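Local coordinates for protein Phikz039 (Pseudomonas phage phikz, PDB 3ZBQ) that is a phage tubulin-like protein (PhuZ) of the tubulin/FtsZ family, modelled here with guanosine-5'-diphosphate in its pocket, at residues L116-Q121 / S155-V160; A243-D248 / Y271-M276; T247-D252 / T263-P268. All coordinates share one frame; numbering follows the deposited sequence.

Contact 1 (L116-Q121 / S155-V160)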
loop_
_atom_site.group_PDB
_atom_site.type_symbol
_atom_site.label_atom_id
_atom_site.label_comp_id
_atom_site.label_asym_id
_atom_site.label_seq_id
_atom_site.Cartn_x
_atom_site.Cartn_y
_atom_site.Cartn_z
ATOM N N LEU A 116 2.867 -7.943 -6.304
ATOM C CA LEU A 116 1.583 -8.633 -6.330
ATOM C C LEU A 116 0.543 -7.793 -7.058
ATOM O O LEU A 116 -0.222 -8.325 -7.855
ATOM C CB LEU A 116 1.088 -8.990 -4.926
ATOM C CG LEU A 116 1.758 -10.201 -4.271
ATOM C CD1 LEU A 116 1.512 -10.213 -2.759
ATOM C CD2 LEU A 116 1.266 -11.501 -4.892
ATOM N N VAL A 117 0.523 -6.486 -6.801
ATOM C CA VAL A 117 -0.429 -5.604 -7.490
ATOM C C VAL A 117 -0.225 -5.685 -8.994
ATOM O O VAL A 117 -1.188 -5.795 -9.767
ATOM C CB VAL A 117 -0.276 -4.141 -7.043
ATOM C CG1 VAL A 117 -1.219 -3.242 -7.854
ATOM C CG2 VAL A 117 -0.590 -4.012 -5.575
ATOM N N SER A 118 1.035 -5.646 -9.411
ATOM C CA SER A 118 1.360 -5.710 -10.830
ATOM C C SER A 118 0.884 -7.019 -11.450
ATOM O O SER A 118 0.238 -7.024 -12.502
ATOM C CB SER A 118 2.863 -5.546 -11.052
ATOM O OG SER A 118 3.139 -5.482 -12.439
ATOM N N HIS A 119 1.195 -8.125 -10.785
ATOM C CA HIS A 119 0.798 -9.441 -11.272
ATOM C C HIS A 119 -0.718 -9.539 -11.341
ATOM O O HIS A 119 -1.271 -9.977 -12.347
ATOM C CB HIS A 119 1.338 -10.544 -10.364
ATOM C CG HIS A 119 1.030 -11.923 -10.851
ATOM N ND1 HIS A 119 1.905 -12.644 -11.633
ATOM C CD2 HIS A 119 -0.067 -12.703 -10.689
ATOM C CE1 HIS A 119 1.367 -13.818 -11.921
ATOM N NE2 HIS A 119 0.173 -13.877 -11.363
ATOM N N LEU A 120 -1.389 -9.135 -10.267
ATOM C CA LEU A 120 -2.850 -9.232 -10.220
ATOM C C LEU A 120 -3.504 -8.371 -11.296
ATOM O O LEU A 120 -4.468 -8.787 -11.942
ATOM C CB LEU A 120 -3.376 -8.825 -8.842
ATOM C CG LEU A 120 -3.039 -9.691 -7.631
ATOM C CD1 LEU A 120 -3.194 -8.870 -6.358
ATOM C CD2 LEU A 120 -3.921 -10.911 -7.564
ATOM N N GLN A 121 -2.991 -7.155 -11.477
ATOM C CA GLN A 121 -3.574 -6.238 -12.449
ATOM C C GLN A 121 -3.359 -6.712 -13.881
ATOM O O GLN A 121 -4.229 -6.535 -14.740
ATOM C CB GLN A 121 -3.092 -4.794 -12.214
ATOM C CG GLN A 121 -3.695 -4.228 -10.928
ATOM C CD GLN A 121 -3.646 -2.723 -10.813
ATOM O OE1 GLN A 121 -4.437 -2.139 -10.065
ATOM N NE2 GLN A 121 -2.706 -2.085 -11.513
ATOM N N SER A 155 1.631 1.003 -12.537
ATOM C CA SER A 155 0.497 1.507 -13.316
ATOM C C SER A 155 0.792 1.359 -14.804
ATOM O O SER A 155 -0.053 0.896 -15.588
ATOM C CB SER A 155 0.234 2.986 -13.006
ATOM O OG SER A 155 -0.098 3.196 -11.644
ATOM N N SER A 156 1.992 1.772 -15.192
ATOM C CA SER A 156 2.408 1.728 -16.588
ATOM C C SER A 156 2.533 0.310 -17.126
ATOM O O SER A 156 2.006 0.005 -18.190
ATOM C CB SER A 156 3.726 2.477 -16.789
ATOM O OG SER A 156 3.597 3.837 -16.422
ATOM N N VAL A 157 3.238 -0.549 -16.395
ATOM C CA VAL A 157 3.512 -1.908 -16.852
ATOM C C VAL A 157 2.247 -2.771 -16.899
ATOM O O VAL A 157 2.034 -3.533 -17.853
ATOM C CB VAL A 157 4.601 -2.574 -15.981
ATOM C CG1 VAL A 157 4.675 -4.055 -16.274
ATOM C CG2 VAL A 157 5.944 -1.899 -16.236
ATOM N N SER A 158 1.385 -2.622 -15.894
ATOM C CA SER A 158 0.156 -3.411 -15.846
ATOM C C SER A 158 -0.962 -2.779 -16.663
ATOM O O SER A 158 -2.005 -3.413 -16.873
ATOM C CB SER A 158 -0.310 -3.658 -14.406
ATOM O OG SER A 158 -0.793 -2.476 -13.795
ATOM N N LYS A 159 -0.740 -1.543 -17.118
ATOM C CA LYS A 159 -1.708 -0.805 -17.948
ATOM C C LYS A 159 -3.037 -0.555 -17.243
ATOM O O LYS A 159 -4.090 -0.444 -17.885
ATOM C CB LYS A 159 -1.937 -1.522 -19.277
ATOM C CG LYS A 159 -0.646 -1.983 -19.938
ATOM C CD LYS A 159 -0.938 -2.761 -21.190
ATOM C CE LYS A 159 0.294 -3.485 -21.645
ATOM N NZ LYS A 159 0.090 -4.089 -22.987
ATOM N N VAL A 160 -2.978 -0.464 -15.920
ATOM C CA VAL A 160 -4.148 -0.248 -15.085
ATOM C C VAL A 160 -3.690 0.701 -13.992
ATOM O O VAL A 160 -2.658 0.447 -13.360
ATOM C CB VAL A 160 -4.604 -1.566 -14.419
ATOM C CG1 VAL A 160 -5.701 -1.301 -13.396
ATOM C CG2 VAL A 160 -5.075 -2.583 -15.448
#
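The side-chain NE2 of Gln-121 donates to two acceptors at and just beyond the C-terminal end of helix 138-158. It reaches Ser-158 OG over 3.0 Å, with an N-H...O angle of 144° and the hydroxyl oxygen close to the amide plane. The second bond, from NE2 to Val-160 O at 3.1 Å, is bent and weak. Ser-158 OG sits between the backbone N and the carbonyl carbon (chi1 70°), and besides accepting from the amide it is hydrogen-bonded to Val-154 O, one turn back in its own helix. The hydroxyl therefore lies between the amide and the backbone of its own helix, bonded to both.

Van der Waals contacts surround these bonds. Val-160 CG1 lies against the amide carbon, 3.6 Å from Gln-121 CD, as the two side chains cross obliquely. Nearer the backbones, Gln-121 CB meets Ser-158 CB at 3.7 Å, and Ser-158 CB lies 3.9 Å from Ser-118 O.

Lys-159, with positive phi, is the C-prime residue of a Schellman motif that ends helix 138-158; its bonds, Val-160 N to Ser-155 O and Lys-159 N to Ser-156 O, are both weak. Gln-121 also touches Val-127 on the neighbouring strand 127-133. Side-by-side helices such as 109-122 and 138-158, each linking consecutive parallel strands in a beta-alpha-beta crossover, are typical of the nucleotide-binding domain of the tubulin/FtsZ fold.

Contact 2 (A243-D248 / Y271-M276)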
loop_
_atom_site.group_PDB
_atom_site.type_symbol
_atom_site.label_atom_id
_atom_site.label_comp_id
_atom_site.label_asym_id
_atom_site.label_seq_id
_atom_site.Cartn_x
_atom_site.Cartn_y
_atom_site.Cartn_z
ATOM N N ALA A 243 -17.309 5.732 -5.481
ATOM C CA ALA A 243 -18.286 4.731 -5.058
ATOM C C ALA A 243 -18.900 5.170 -3.737
ATOM O O ALA A 243 -18.186 5.419 -2.775
ATOM C CB ALA A 243 -17.638 3.374 -4.897
ATOM N N SER A 244 -20.224 5.238 -3.683
ATOM C CA SER A 244 -20.895 5.707 -2.477
ATOM C C SER A 244 -21.860 4.660 -1.923
ATOM O O SER A 244 -22.576 4.004 -2.679
ATOM C CB SER A 244 -21.647 7.012 -2.755
ATOM O OG SER A 244 -20.776 8.042 -3.193
ATOM N N LEU A 245 -21.877 4.519 -0.598
ATOM C CA LEU A 245 -22.873 3.698 0.085
ATOM C C LEU A 245 -23.784 4.566 0.942
ATOM O O LEU A 245 -23.303 5.420 1.680
ATOM C CB LEU A 245 -22.192 2.668 0.980
ATOM C CG LEU A 245 -21.435 1.556 0.262
ATOM C CD1 LEU A 245 -20.734 0.636 1.266
ATOM C CD2 LEU A 245 -22.407 0.763 -0.579
ATOM N N TYR A 246 -25.093 4.339 0.843
ATOM C CA TYR A 246 -26.066 5.018 1.696
ATOM C C TYR A 246 -26.920 3.976 2.411
ATOM O O TYR A 246 -27.249 2.940 1.828
ATOM C CB TYR A 246 -26.976 5.915 0.853
ATOM C CG TYR A 246 -26.232 6.914 0.003
ATOM C CD1 TYR A 246 -25.774 6.568 -1.269
ATOM C CD2 TYR A 246 -25.988 8.201 0.464
ATOM C CE1 TYR A 246 -25.088 7.479 -2.053
ATOM C CE2 TYR A 246 -25.307 9.119 -0.312
ATOM C CZ TYR A 246 -24.856 8.751 -1.567
ATOM O OH TYR A 246 -24.177 9.664 -2.338
ATOM N N THR A 247 -27.272 4.231 3.670
ATOM C CA THR A 247 -28.245 3.373 4.344
ATOM C C THR A 247 -29.650 3.868 4.028
ATOM O O THR A 247 -30.622 3.126 4.158
ATOM C CB THR A 247 -28.044 3.319 5.854
ATOM O OG1 THR A 247 -27.778 4.638 6.355
ATOM C CG2 THR A 247 -26.879 2.379 6.208
ATOM N N ASP A 248 -29.746 5.131 3.622
ATOM C CA ASP A 248 -31.014 5.697 3.155
ATOM C C ASP A 248 -30.908 6.073 1.676
ATOM O O ASP A 248 -30.215 7.034 1.318
ATOM C CB ASP A 248 -31.383 6.926 3.988
ATOM C CG ASP A 248 -32.749 7.505 3.618
ATOM O OD1 ASP A 248 -33.383 7.035 2.644
ATOM O OD2 ASP A 248 -33.182 8.439 4.316
ATOM N N TYR A 271 -26.574 -1.602 9.372
ATOM C CA TYR A 271 -25.492 -0.616 9.390
ATOM C C TYR A 271 -25.838 0.715 10.065
ATOM O O TYR A 271 -26.855 1.335 9.761
ATOM C CB TYR A 271 -24.962 -0.381 7.973
ATOM C CG TYR A 271 -24.234 -1.571 7.392
ATOM C CD1 TYR A 271 -22.955 -1.908 7.831
ATOM C CD2 TYR A 271 -24.820 -2.357 6.408
ATOM C CE1 TYR A 271 -22.288 -2.990 7.304
ATOM C CE2 TYR A 271 -24.157 -3.446 5.874
ATOM C CZ TYR A 271 -22.887 -3.751 6.328
ATOM O OH TYR A 271 -22.221 -4.829 5.798
ATOM N N ASP A 272 -24.972 1.146 10.979
ATOM C CA ASP A 272 -25.174 2.382 11.732
ATOM C C ASP A 272 -24.303 3.504 11.158
ATOM O O ASP A 272 -23.648 4.246 11.895
ATOM C CB ASP A 272 -24.834 2.148 13.216
ATOM C CG ASP A 272 -25.033 3.392 14.079
ATOM O OD1 ASP A 272 -26.093 4.046 13.964
ATOM O OD2 ASP A 272 -24.106 3.720 14.852
ATOM N N PHE A 273 -24.247 3.598 9.836
ATOM C CA PHE A 273 -23.621 4.754 9.203
ATOM C C PHE A 273 -24.623 5.399 8.273
ATOM O O PHE A 273 -25.531 4.740 7.773
ATOM C CB PHE A 273 -22.307 4.402 8.477
ATOM C CG PHE A 273 -22.473 3.504 7.272
ATOM C CD1 PHE A 273 -22.741 4.036 6.016
ATOM C CD2 PHE A 273 -22.301 2.130 7.389
ATOM C CE1 PHE A 273 -22.875 3.210 4.906
ATOM C CE2 PHE A 273 -22.433 1.299 6.292
ATOM C CZ PHE A 273 -22.723 1.836 5.045
ATOM N N ASP A 274 -24.481 6.699 8.078
ATOM C CA ASP A 274 -25.328 7.417 7.150
ATOM C C ASP A 274 -24.821 7.155 5.732
ATOM O O ASP A 274 -25.539 6.622 4.883
ATOM C CB ASP A 274 -25.299 8.906 7.489
ATOM C CG ASP A 274 -25.979 9.758 6.444
ATOM O OD1 ASP A 274 -26.972 9.292 5.843
ATOM O OD2 ASP A 274 -25.516 10.900 6.231
ATOM N N GLN A 275 -23.568 7.513 5.482
ATOM C CA GLN A 275 -22.989 7.284 4.167
ATOM C C GLN A 275 -21.466 7.130 4.213
ATOM O O GLN A 275 -20.806 7.617 5.138
ATOM C CB GLN A 275 -23.401 8.411 3.214
ATOM C CG GLN A 275 -23.067 9.801 3.725
ATOM C CD GLN A 275 -23.796 10.876 2.959
ATOM O OE1 GLN A 275 -25.001 11.072 3.138
ATOM N NE2 GLN A 275 -23.076 11.575 2.090
ATOM N N MET A 276 -20.921 6.422 3.227
ATOM C CA MET A 276 -19.471 6.308 3.071
ATOM C C MET A 276 -19.130 6.523 1.609
ATOM O O MET A 276 -19.863 6.071 0.728
ATOM C CB MET A 276 -18.966 4.926 3.494
ATOM C CG MET A 276 -18.911 4.674 4.983
ATOM S SD MET A 276 -17.925 3.199 5.342
ATOM C CE MET A 276 -18.835 1.937 4.463
HETATM O O HOH W 1 -27.982 7.466 4.185
#
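The Phe-273 ring has Thr-247 CG2 over the centre of one face, a CH-pi contact 4.3 Å from the centroid. Met-276 CE lies against the opposite face, displaced toward the rim, while Leu-245 O and Gln-275 N sit at the edge in the ring plane. Strands 239-246 and 275-281 run antiparallel here, in the part of the mixed sheet that falls in the phage tubulin C-terminal family region, and the ring comes from the loop just before strand 275-281. The second flat pair, the Tyr-246 ring and the Gln-275 amide, lie with their planes 74° apart; Gln-275 CB approaches Tyr-246 CD2 to 3.8 Å, and the amide NE2 bonds to His-277.

Leu-245 and Met-276 form a hydrogen-bonded antiparallel pair. Leu-245 N reaches Met-276 O at 2.9 Å in a nearly straight bond of 170°, and Met-276 N returns to Leu-245 O at 3.0 Å. On that face of the sheet the two side chains lie side by side, Leu-245 CD1 against Met-276 CE, with helix 175-192 packing on both. Tyr-246 and Gln-275 follow as a non-hydrogen-bonded pair, and beyond the paired strands Thr-247 N bonds to Asp-274 O. One water accepts from Asp-248 N and donates to Asp-274 OD1, while OD2 of Asp-274 faces Arg-251. Thr-247 OG1, set between its backbone N and carbonyl carbon (chi1 43°), donates in the carbonyl plane to Phe-273 O at 2.7 Å.

Contact 3 (T247-D252 / T263-P268)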
loop_
_atom_site.group_PDB
_atom_site.type_symbol
_atom_site.label_atom_id
_atom_site.label_comp_id
_atom_site.label_asym_id
_atom_site.label_seq_id
_atom_site.Cartn_x
_atom_site.Cartn_y
_atom_site.Cartn_z
ATOM N N THR A 247 -27.272 4.231 3.670
ATOM C CA THR A 247 -28.245 3.373 4.344
ATOM C C THR A 247 -29.650 3.868 4.028
ATOM O O THR A 247 -30.622 3.126 4.158
ATOM C CB THR A 247 -28.044 3.319 5.854
ATOM O OG1 THR A 247 -27.778 4.638 6.355
ATOM C CG2 THR A 247 -26.879 2.379 6.208
ATOM N N ASP A 248 -29.746 5.131 3.622
ATOM C CA ASP A 248 -31.014 5.697 3.155
ATOM C C ASP A 248 -30.908 6.073 1.676
ATOM O O ASP A 248 -30.215 7.034 1.318
ATOM C CB ASP A 248 -31.383 6.926 3.988
ATOM C CG ASP A 248 -32.749 7.505 3.618
ATOM O OD1 ASP A 248 -33.383 7.035 2.644
ATOM O OD2 ASP A 248 -33.182 8.439 4.316
ATOM N N PRO A 249 -31.601 5.314 0.813
ATOM C CA PRO A 249 -31.551 5.489 -0.644
ATOM C C PRO A 249 -31.962 6.893 -1.063
ATOM O O PRO A 249 -31.487 7.386 -2.092
ATOM C CB PRO A 249 -32.575 4.470 -1.151
ATOM C CG PRO A 249 -32.571 3.397 -0.098
ATOM C CD PRO A 249 -32.411 4.144 1.198
ATOM N N ASP A 250 -32.816 7.526 -0.263
ATOM C CA ASP A 250 -33.300 8.869 -0.563
ATOM C C ASP A 250 -32.182 9.899 -0.484
ATOM O O ASP A 250 -32.330 11.013 -0.990
ATOM C CB ASP A 250 -34.441 9.273 0.382
ATOM C CG ASP A 250 -35.777 8.649 0.002
ATOM O OD1 ASP A 250 -35.861 7.953 -1.038
ATOM O OD2 ASP A 250 -36.757 8.865 0.751
ATOM N N ARG A 251 -31.071 9.527 0.155
ATOM C CA ARG A 251 -29.909 10.411 0.305
ATOM C C ARG A 251 -28.897 10.270 -0.839
ATOM O O ARG A 251 -27.849 10.924 -0.847
ATOM C CB ARG A 251 -29.201 10.130 1.634
ATOM C CG ARG A 251 -30.143 9.968 2.815
ATOM C CD ARG A 251 -30.013 11.121 3.791
ATOM N NE ARG A 251 -28.624 11.347 4.187
ATOM C CZ ARG A 251 -28.231 12.304 5.023
ATOM N NH1 ARG A 251 -29.122 13.125 5.561
ATOM N NH2 ARG A 251 -26.948 12.445 5.325
ATOM N N ASP A 252 -29.201 9.406 -1.798
ATOM C CA ASP A 252 -28.314 9.221 -2.936
ATOM C C ASP A 252 -28.356 10.485 -3.798
ATOM O O ASP A 252 -29.281 10.686 -4.597
ATOM C CB ASP A 252 -28.741 7.978 -3.718
ATOM C CG ASP A 252 -27.868 7.702 -4.922
ATOM O OD1 ASP A 252 -27.005 8.543 -5.254
ATOM O OD2 ASP A 252 -28.047 6.624 -5.531
ATOM N N THR A 263 -23.186 3.694 -6.934
ATOM C CA THR A 263 -23.754 3.744 -5.587
ATOM C C THR A 263 -24.324 2.400 -5.151
ATOM O O THR A 263 -24.762 1.601 -5.984
ATOM C CB THR A 263 -24.859 4.824 -5.451
ATOM O OG1 THR A 263 -26.039 4.405 -6.150
ATOM C CG2 THR A 263 -24.383 6.145 -6.002
ATOM N N GLY A 264 -24.323 2.160 -3.844
ATOM C CA GLY A 264 -24.956 0.971 -3.294
ATOM C C GLY A 264 -25.819 1.335 -2.104
ATOM O O GLY A 264 -25.546 2.332 -1.430
ATOM N N TYR A 265 -26.852 0.540 -1.839
ATOM C CA TYR A 265 -27.737 0.805 -0.711
ATOM C C TYR A 265 -27.530 -0.240 0.373
ATOM O O TYR A 265 -27.898 -1.408 0.203
ATOM C CB TYR A 265 -29.196 0.866 -1.176
ATOM C CG TYR A 265 -29.394 1.924 -2.238
ATOM C CD1 TYR A 265 -28.859 3.195 -2.073
ATOM C CD2 TYR A 265 -30.079 1.646 -3.412
ATOM C CE1 TYR A 265 -29.011 4.169 -3.035
ATOM C CE2 TYR A 265 -30.238 2.615 -4.388
ATOM C CZ TYR A 265 -29.704 3.877 -4.188
ATOM O OH TYR A 265 -29.853 4.855 -5.140
ATOM N N ALA A 266 -26.903 0.186 1.471
ATOM C CA ALA A 266 -26.568 -0.702 2.575
ATOM C C ALA A 266 -27.764 -0.883 3.500
ATOM O O ALA A 266 -28.528 0.054 3.730
ATOM C CB ALA A 266 -25.381 -0.153 3.353
ATOM N N ASP A 267 -27.910 -2.093 4.027
ATOM C CA ASP A 267 -29.004 -2.439 4.935
ATOM C C ASP A 267 -29.014 -1.533 6.169
ATOM O O ASP A 267 -28.145 -1.641 7.025
ATOM C CB ASP A 267 -28.854 -3.906 5.341
ATOM C CG ASP A 267 -29.950 -4.382 6.279
ATOM O OD1 ASP A 267 -30.971 -3.686 6.416
ATOM O OD2 ASP A 267 -29.786 -5.469 6.872
ATOM N N PRO A 268 -30.016 -0.643 6.278
ATOM C CA PRO A 268 -30.031 0.316 7.392
ATOM C C PRO A 268 -30.306 -0.365 8.726
ATOM O O PRO A 268 -30.065 0.209 9.790
ATOM C CB PRO A 268 -31.194 1.252 7.031
ATOM C CG PRO A 268 -32.111 0.403 6.221
ATOM C CD PRO A 268 -31.207 -0.504 5.417
HETATM O O HOH W 2 -30.527 1.160 2.214
#
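The connection that leaves strand 239-246 folds back over the end of strand 260-265, its parallel neighbour and the outermost strand on this side of the sheet, and Asp-252 and Pro-249 meet Tyr-265 there. Asp-252 OD2 takes two hydroxyl donors. Tyr-265 OH donates to its anti lone pair at 2.6 Å, whereas Thr-263 OG1 comes from above the carboxylate plane, 3.1 Å from the same OD2. A chi1 of -180° sets Asp-252 CG anti to the backbone N and toward strand 260-265; the side chain meets Thr-263 tip to tip and crosses Tyr-265 at about a right angle, its carboxylate plane turned 63° from the ring. The other oxygen, OD1, forms a salt bridge with Arg-261, so that both carboxylate oxygens are tied to strand 260-265.

Pro-249 lies across one face of the Tyr-265 ring in a CH-pi contact: its CB stands 4.0 Å from the ring centroid, almost on the normal. Asp-248 OD1 accepts from Asp-250 N at 3.0 Å, from above the carboxylate plane, in an Asx turn that spans Pro-249 at the start of the short 3-10 segment 249-251.

At the other end, Thr-247 CA points a C-H at Ala-266 O over 3.4 Å, and one water donates both to that oxygen and to Thr-247 O. Pro-268 CB packs 3.5 Å from Thr-247 O. Together these interactions fasten a crossover without an alpha helix between adjacent parallel strands at the edge of the chain's mixed sheet, in the C-terminal region of a phage tubulin.

Overall arrangement
Running from the N terminus, contact 1 comes first and closes a loop whose 33 intervening residues include strand 127-133 and most of helix 138-158. It is finished before the other two begin and lies in the nucleotide-binding half, its centre about 30 Å from that of contact 2 and 33 Å from that of contact 3. Contacts 2 and 3 start from overlapping segments and share Thr-247 and Asp-248. The 247-268 loop of contact 3 lies within the longer 243-276 loop of contact 2, and their centres are 6 Å apart. Between them they bind strand 239-246 to strand 275-281 and hold the connection 247-252 against the end of strand 260-265, all three strands in one sheet.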